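Local coordinates for nitrite oxidoreductase subunit A (Kuenenia stuttgartiensis, PDB 7B04), which belongs to the molybdopterin oxidoreductase family and carries a molybdenum atom, two MD1 pterin groups and an iron/sulfur cluster, at residues T288-S299 with F555-Y566. Residues are numbered along the deposited sequence; the frame is centred on the assembly and turned at random.
With MD1 (phosphoric acid 4-(2-amino-4-oxo-3,4,5,6,-tetrahydro-pteridin-6-yl)-2-hydroxy-3,4-dimercapto-but-3-en-yl ester guanylate ester), chain C.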
loop_
_atom_site.group_PDB
_atom_site.type_symbol
_atom_site.label_atom_id
_atom_site.label_comp_id
_atom_site.label_asym_id
_atom_site.label_seq_id
_atom_site.Cartn_x
_atom_site.Cartn_y
_atom_site.Cartn_z
ATOM N N THR B 288 20.162 -6.191 15.802
ATOM C CA THR B 288 19.850 -5.252 14.731
ATOM C C THR B 288 20.114 -3.835 15.216
ATOM O O THR B 288 19.706 -3.471 16.323
ATOM C CB THR B 288 18.396 -5.397 14.265
ATOM O OG1 THR B 288 18.282 -6.531 13.398
ATOM C CG2 THR B 288 17.948 -4.153 13.508
ATOM N N SER B 289 20.796 -3.044 14.390
ATOM C CA SER B 289 20.961 -1.617 14.638
ATOM C C SER B 289 19.876 -0.861 13.876
ATOM O O SER B 289 19.930 -0.756 12.648
ATOM C CB SER B 289 22.353 -1.159 14.211
ATOM O OG SER B 289 22.497 0.246 14.344
ATOM N N ASP B 290 18.874 -0.363 14.604
ATOM C CA ASP B 290 17.806 0.449 14.035
ATOM C C ASP B 290 17.517 1.604 14.988
ATOM O O ASP B 290 18.087 1.686 16.080
ATOM C CB ASP B 290 16.556 -0.393 13.754
ATOM C CG ASP B 290 16.080 -1.155 14.972
ATOM O OD1 ASP B 290 16.735 -1.069 16.034
ATOM O OD2 ASP B 290 15.048 -1.847 14.864
ATOM N N VAL B 291 16.611 2.498 14.587
ATOM C CA VAL B 291 16.364 3.735 15.319
ATOM C C VAL B 291 14.870 4.020 15.397
ATOM O O VAL B 291 14.080 3.541 14.579
ATOM C CB VAL B 291 17.077 4.947 14.675
ATOM C CG1 VAL B 291 18.581 4.773 14.709
ATOM C CG2 VAL B 291 16.591 5.158 13.247
ATOM N N ASP B 292 14.484 4.794 16.413
ATOM C CA ASP B 292 13.189 5.461 16.368
ATOM C C ASP B 292 13.250 6.483 15.243
ATOM O O ASP B 292 14.044 7.428 15.303
ATOM C CB ASP B 292 12.860 6.142 17.698
ATOM C CG ASP B 292 12.644 5.155 18.823
ATOM O OD1 ASP B 292 12.207 4.018 18.547
ATOM O OD2 ASP B 292 12.909 5.520 19.987
ATOM N N MET B 293 12.408 6.312 14.224
ATOM C CA MET B 293 12.584 7.040 12.973
ATOM C C MET B 293 12.373 8.545 13.085
ATOM O O MET B 293 12.600 9.246 12.104
ATOM C CB MET B 293 11.697 6.444 11.880
ATOM C CG MET B 293 11.733 4.927 11.874
ATOM S SD MET B 293 10.850 4.171 10.498
ATOM C CE MET B 293 11.663 4.953 9.106
ATOM N N ASN B 294 11.890 9.079 14.204
ATOM C CA ASN B 294 11.973 10.531 14.325
ATOM C C ASN B 294 13.434 10.988 14.330
ATOM O O ASN B 294 13.734 12.130 13.959
ATOM C CB ASN B 294 11.211 11.038 15.550
ATOM C CG ASN B 294 11.703 10.441 16.842
ATOM O OD1 ASN B 294 12.587 9.585 16.857
ATOM N ND2 ASN B 294 11.128 10.895 17.949
ATOM N N ASP B 295 14.352 10.103 14.742
ATOM C CA ASP B 295 15.774 10.436 14.782
ATOM C C ASP B 295 16.355 10.642 13.386
ATOM O O ASP B 295 17.254 11.473 13.214
ATOM C CB ASP B 295 16.519 9.309 15.516
ATOM C CG ASP B 295 17.990 9.620 15.805
ATOM O OD1 ASP B 295 18.615 10.454 15.124
ATOM O OD2 ASP B 295 18.539 8.992 16.735
ATOM N N VAL B 296 15.842 9.939 12.369
ATOM C CA VAL B 296 16.410 10.111 11.030
ATOM C C VAL B 296 16.260 11.555 10.558
ATOM O O VAL B 296 17.103 12.060 9.806
ATOM C CB VAL B 296 15.834 9.092 10.017
ATOM C CG1 VAL B 296 14.356 9.145 9.935
ATOM C CG2 VAL B 296 16.405 9.332 8.661
ATOM N N ARG B 297 15.219 12.260 11.012
ATOM C CA ARG B 297 15.069 13.649 10.592
ATOM C C ARG B 297 16.144 14.545 11.197
ATOM O O ARG B 297 16.229 15.722 10.830
ATOM C CB ARG B 297 13.673 14.176 10.959
ATOM C CG ARG B 297 13.252 15.430 10.181
ATOM C CD ARG B 297 11.786 15.796 10.391
ATOM N NE ARG B 297 11.535 16.436 11.681
ATOM C CZ ARG B 297 10.337 16.839 12.092
ATOM N NH1 ARG B 297 10.197 17.412 13.279
ATOM N NH2 ARG B 297 9.277 16.678 11.309
ATOM N N PHE B 298 16.968 14.015 12.103
ATOM C CA PHE B 298 18.163 14.720 12.546
ATOM C C PHE B 298 19.312 14.588 11.552
ATOM O O PHE B 298 20.247 15.394 11.598
ATOM C CB PHE B 298 18.618 14.198 13.914
ATOM C CG PHE B 298 17.707 14.574 15.049
ATOM C CD1 PHE B 298 16.810 15.621 14.926
ATOM C CD2 PHE B 298 17.751 13.877 16.245
ATOM C CE1 PHE B 298 15.975 15.965 15.974
ATOM C CE2 PHE B 298 16.919 14.216 17.296
ATOM C CZ PHE B 298 16.031 15.262 17.160
ATOM N N SER B 299 19.263 13.594 10.665
ATOM C CA SER B 299 20.352 13.362 9.723
ATOM C C SER B 299 20.461 14.507 8.722
ATOM O O SER B 299 19.453 15.072 8.289
ATOM C CB SER B 299 20.141 12.041 8.984
ATOM O OG SER B 299 20.161 10.942 9.878
ATOM N N PHE B 555 23.045 11.173 17.486
ATOM C CA PHE B 555 21.718 11.383 16.921
ATOM C C PHE B 555 21.807 11.791 15.454
ATOM O O PHE B 555 22.592 12.670 15.084
ATOM C CB PHE B 555 20.971 12.447 17.724
ATOM C CG PHE B 555 20.638 12.023 19.127
ATOM C CD1 PHE B 555 19.580 11.165 19.373
ATOM C CD2 PHE B 555 21.385 12.483 20.199
ATOM C CE1 PHE B 555 19.270 10.772 20.662
ATOM C CE2 PHE B 555 21.079 12.095 21.492
ATOM C CZ PHE B 555 20.020 11.238 21.723
ATOM N N GLY B 556 21.000 11.139 14.618
ATOM C CA GLY B 556 20.997 11.385 13.192
ATOM C C GLY B 556 22.036 10.618 12.407
ATOM O O GLY B 556 22.129 10.803 11.187
ATOM N N SER B 557 22.820 9.773 13.061
ATOM C CA SER B 557 23.933 9.065 12.449
ATOM C C SER B 557 23.670 7.560 12.502
ATOM O O SER B 557 22.579 7.110 12.856
ATOM C CB SER B 557 25.245 9.442 13.136
ATOM O OG SER B 557 25.300 8.923 14.453
ATOM N N GLY B 558 24.666 6.787 12.099
ATOM C CA GLY B 558 24.645 5.346 12.239
ATOM C C GLY B 558 24.479 4.645 10.902
ATOM O O GLY B 558 24.253 5.257 9.858
ATOM N N SER B 559 24.603 3.324 10.960
ATOM C CA SER B 559 24.322 2.456 9.826
ATOM C C SER B 559 23.274 1.448 10.271
ATOM O O SER B 559 23.521 0.653 11.185
ATOM C CB SER B 559 25.601 1.774 9.340
ATOM O OG SER B 559 25.347 0.856 8.296
ATOM N N HIS B 560 22.109 1.480 9.627
ATOM C CA HIS B 560 20.922 0.817 10.146
ATOM C C HIS B 560 20.236 -0.012 9.072
ATOM O O HIS B 560 20.211 0.369 7.898
ATOM C CB HIS B 560 19.937 1.842 10.719
ATOM C CG HIS B 560 20.555 2.784 11.704
ATOM N ND1 HIS B 560 20.954 2.387 12.962
ATOM C CD2 HIS B 560 20.853 4.102 11.613
ATOM C CE1 HIS B 560 21.470 3.420 13.605
ATOM N NE2 HIS B 560 21.418 4.473 12.809
ATOM N N THR B 561 19.677 -1.145 9.488
ATOM C CA THR B 561 18.840 -1.977 8.640
ATOM C C THR B 561 17.383 -1.847 9.067
ATOM O O THR B 561 17.082 -1.542 10.224
ATOM C CB THR B 561 19.266 -3.451 8.695
ATOM O OG1 THR B 561 18.559 -4.192 7.693
ATOM C CG2 THR B 561 18.969 -4.051 10.058
ATOM N N TRP B 562 16.481 -2.066 8.114
ATOM C CA TRP B 562 15.052 -1.964 8.360
ATOM C C TRP B 562 14.362 -3.237 7.906
ATOM O O TRP B 562 14.738 -3.835 6.895
ATOM C CB TRP B 562 14.447 -0.761 7.646
ATOM C CG TRP B 562 14.956 0.516 8.184
ATOM C CD1 TRP B 562 15.824 1.368 7.578
ATOM C CD2 TRP B 562 14.650 1.090 9.459
ATOM N NE1 TRP B 562 16.070 2.444 8.389
ATOM C CE2 TRP B 562 15.363 2.298 9.553
ATOM C CE3 TRP B 562 13.837 0.702 10.528
ATOM C CZ2 TRP B 562 15.291 3.123 10.670
ATOM C CZ3 TRP B 562 13.767 1.522 11.638
ATOM C CH2 TRP B 562 14.490 2.718 11.699
ATOM N N ALA B 563 13.346 -3.638 8.658
ATOM C CA ALA B 563 12.705 -4.922 8.445
ATOM C C ALA B 563 11.307 -4.859 9.053
ATOM O O ALA B 563 10.778 -3.770 9.303
ATOM C CB ALA B 563 13.565 -6.042 9.046
ATOM N N GLY B 564 10.708 -6.021 9.282
ATOM C CA GLY B 564 9.465 -6.081 10.012
ATOM C C GLY B 564 9.705 -5.859 11.494
ATOM O O GLY B 564 10.776 -5.442 11.937
ATOM N N ASN B 565 8.670 -6.152 12.277
ATOM C CA ASN B 565 8.723 -5.952 13.724
ATOM C C ASN B 565 9.277 -7.213 14.373
ATOM O O ASN B 565 8.567 -8.206 14.539
ATOM C CB ASN B 565 7.351 -5.593 14.280
ATOM C CG ASN B 565 7.448 -4.765 15.545
ATOM O OD1 ASN B 565 8.546 -4.492 16.034
ATOM N ND2 ASN B 565 6.305 -4.358 16.079
ATOM N N TYR B 566 10.549 -7.159 14.769
ATOM C CA TYR B 566 11.264 -8.307 15.304
ATOM C C TYR B 566 11.586 -8.198 16.782
ATOM O O TYR B 566 11.896 -9.219 17.405
ATOM C CB TYR B 566 12.603 -8.468 14.574
ATOM C CG TYR B 566 13.536 -7.324 14.913
ATOM C CD1 TYR B 566 13.428 -6.103 14.262
ATOM C CD2 TYR B 566 14.491 -7.449 15.917
ATOM C CE1 TYR B 566 14.252 -5.047 14.584
ATOM C CE2 TYR B 566 15.318 -6.396 16.248
ATOM C CZ TYR B 566 15.195 -5.200 15.577
ATOM O OH TYR B 566 16.019 -4.151 15.907
HETATM P PB MD1 C . 12.645 -3.331 1.944
HETATM O O3B MD1 C . 12.931 -4.516 0.836
HETATM O O1B MD1 C . 12.491 -2.005 1.237
HETATM O O2B MD1 C . 13.805 -3.256 2.907
HETATM O O3A MD1 C . 11.257 -3.696 2.761
HETATM C C10 MD1 C . 11.212 -4.791 3.635
HETATM C C11 MD1 C . 10.261 -4.451 4.818
HETATM O O11 MD1 C . 9.106 -3.535 4.185
HETATM C C12 MD1 C . 9.898 -5.580 5.444
HETATM S S12 MD1 C . 11.122 -6.909 5.624
HETATM C C13 MD1 C . 8.527 -5.885 6.104
HETATM S S13 MD1 C . 8.367 -7.514 6.889
HETATM C C14 MD1 C . 7.367 -5.036 6.101
HETATM N N15 MD1 C . 6.923 -4.985 4.560
HETATM C C16 MD1 C . 6.017 -3.947 4.283
HETATM C C15 MD1 C . 4.870 -4.119 3.352
HETATM O O14 MD1 C . 4.686 -5.160 2.817
HETATM N N17 MD1 C . 3.958 -2.969 3.104
HETATM C C17 MD1 C . 4.204 -1.612 3.803
HETATM N N16 MD1 C . 3.308 -0.499 3.556
HETATM N N18 MD1 C . 5.371 -1.435 4.748
HETATM C C20 MD1 C . 6.261 -2.538 5.002
HETATM N N8 MD1 C . 7.365 -2.426 5.869
HETATM C C7 MD1 C . 7.493 -3.716 6.815
HETATM P PA MD1 C . 12.843 -4.313 -0.798
HETATM O O1A MD1 C . 12.730 -5.675 -1.436
HETATM O O2A MD1 C . 11.619 -3.490 -1.116
HETATM O "O5'" MD1 C . 14.180 -3.555 -1.395
HETATM C "C5'" MD1 C . 14.241 -2.160 -1.368
HETATM C "C4'" MD1 C . 14.977 -1.602 -2.636
HETATM O "O4'" MD1 C . 16.384 -2.250 -2.831
HETATM C "C1'" MD1 C . 16.418 -2.552 -4.355
HETATM N N9 MD1 C . 17.408 -3.608 -4.691
HETATM C C4 MD1 C . 18.707 -3.356 -4.568
HETATM N N3 MD1 C . 19.450 -2.142 -4.123
HETATM C C2 MD1 C . 20.911 -2.152 -4.085
HETATM N N2 MD1 C . 21.633 -0.970 -3.650
HETATM N N1 MD1 C . 21.635 -3.336 -4.477
HETATM C C6 MD1 C . 20.915 -4.496 -4.904
HETATM O O6 MD1 C . 21.503 -5.472 -5.226
HETATM C C5 MD1 C . 19.382 -4.478 -4.943
HETATM N N7 MD1 C . 18.487 -5.398 -5.290
HETATM C C8 MD1 C . 17.256 -4.869 -5.139
HETATM C "C2'" MD1 C . 15.228 -2.948 -4.564
HETATM O "O2'" MD1 C . 14.903 -2.886 -5.983
HETATM C "C3'" MD1 C . 14.313 -1.867 -3.698
HETATM O "O3'" MD1 C . 14.131 -0.643 -4.467
#
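V291 and H560 meet in a buried loop-against-strand contact, where the loop leading into strand 301-304 runs along edge strand 558-561 of a parallel sheet. The two segments meet through one backbone bond, T561 N to S289 O (3.2 Å), and through side chains on both sides of it. At the edge of the H560 imidazole, S289 OG and H560 ND1 share a hydrogen bond of 3.0 Å with either as possible donor; a bond from NE2 to S557 O is less certain. V291 CG1 covers one face of this ring in a CH-pi contact, 3.5 Å from the centroid; the other methyl, CG2, set between the backbone N and carbonyl carbon (chi1 of CG1 -63°), reaches W562 CZ2. The W562 six-membered ring is sandwiched, with D290 CB over one face and M293 SD over the opposite one, 4.3 Å from the centroid, a Met-aromatic contact, the chain extended at chi2 (-174°) carrying SD there. V291 O lies in the indole plane at its edge, and NE1 bonds to H524. Toward the cofactors, Y566 OH donates to D290 OD2 (2.7 Å) from above the carboxylate plane, while D290 OD1 forms salt bridges with R808 and K567. At the far end, D295 accepts G556 N through the syn lone pair of OD1, and F298 CD2 packs 3.8 Å from F555 CB, beside subunit B, whose I399 touches F555. From the strand the chain continues into A563 and G564, with G564 CA 3.6 Å from MD1 S13; the side chain of Y566 is about 8 Å from the molybdenum atom. The contact thus lays loop 288-299 on the edge strand of a Rossmann-like parallel sheet, whose continuation, A563-G564, lines the dithiolene end of the pterin pocket, as in the molybdopterin oxidoreductase family.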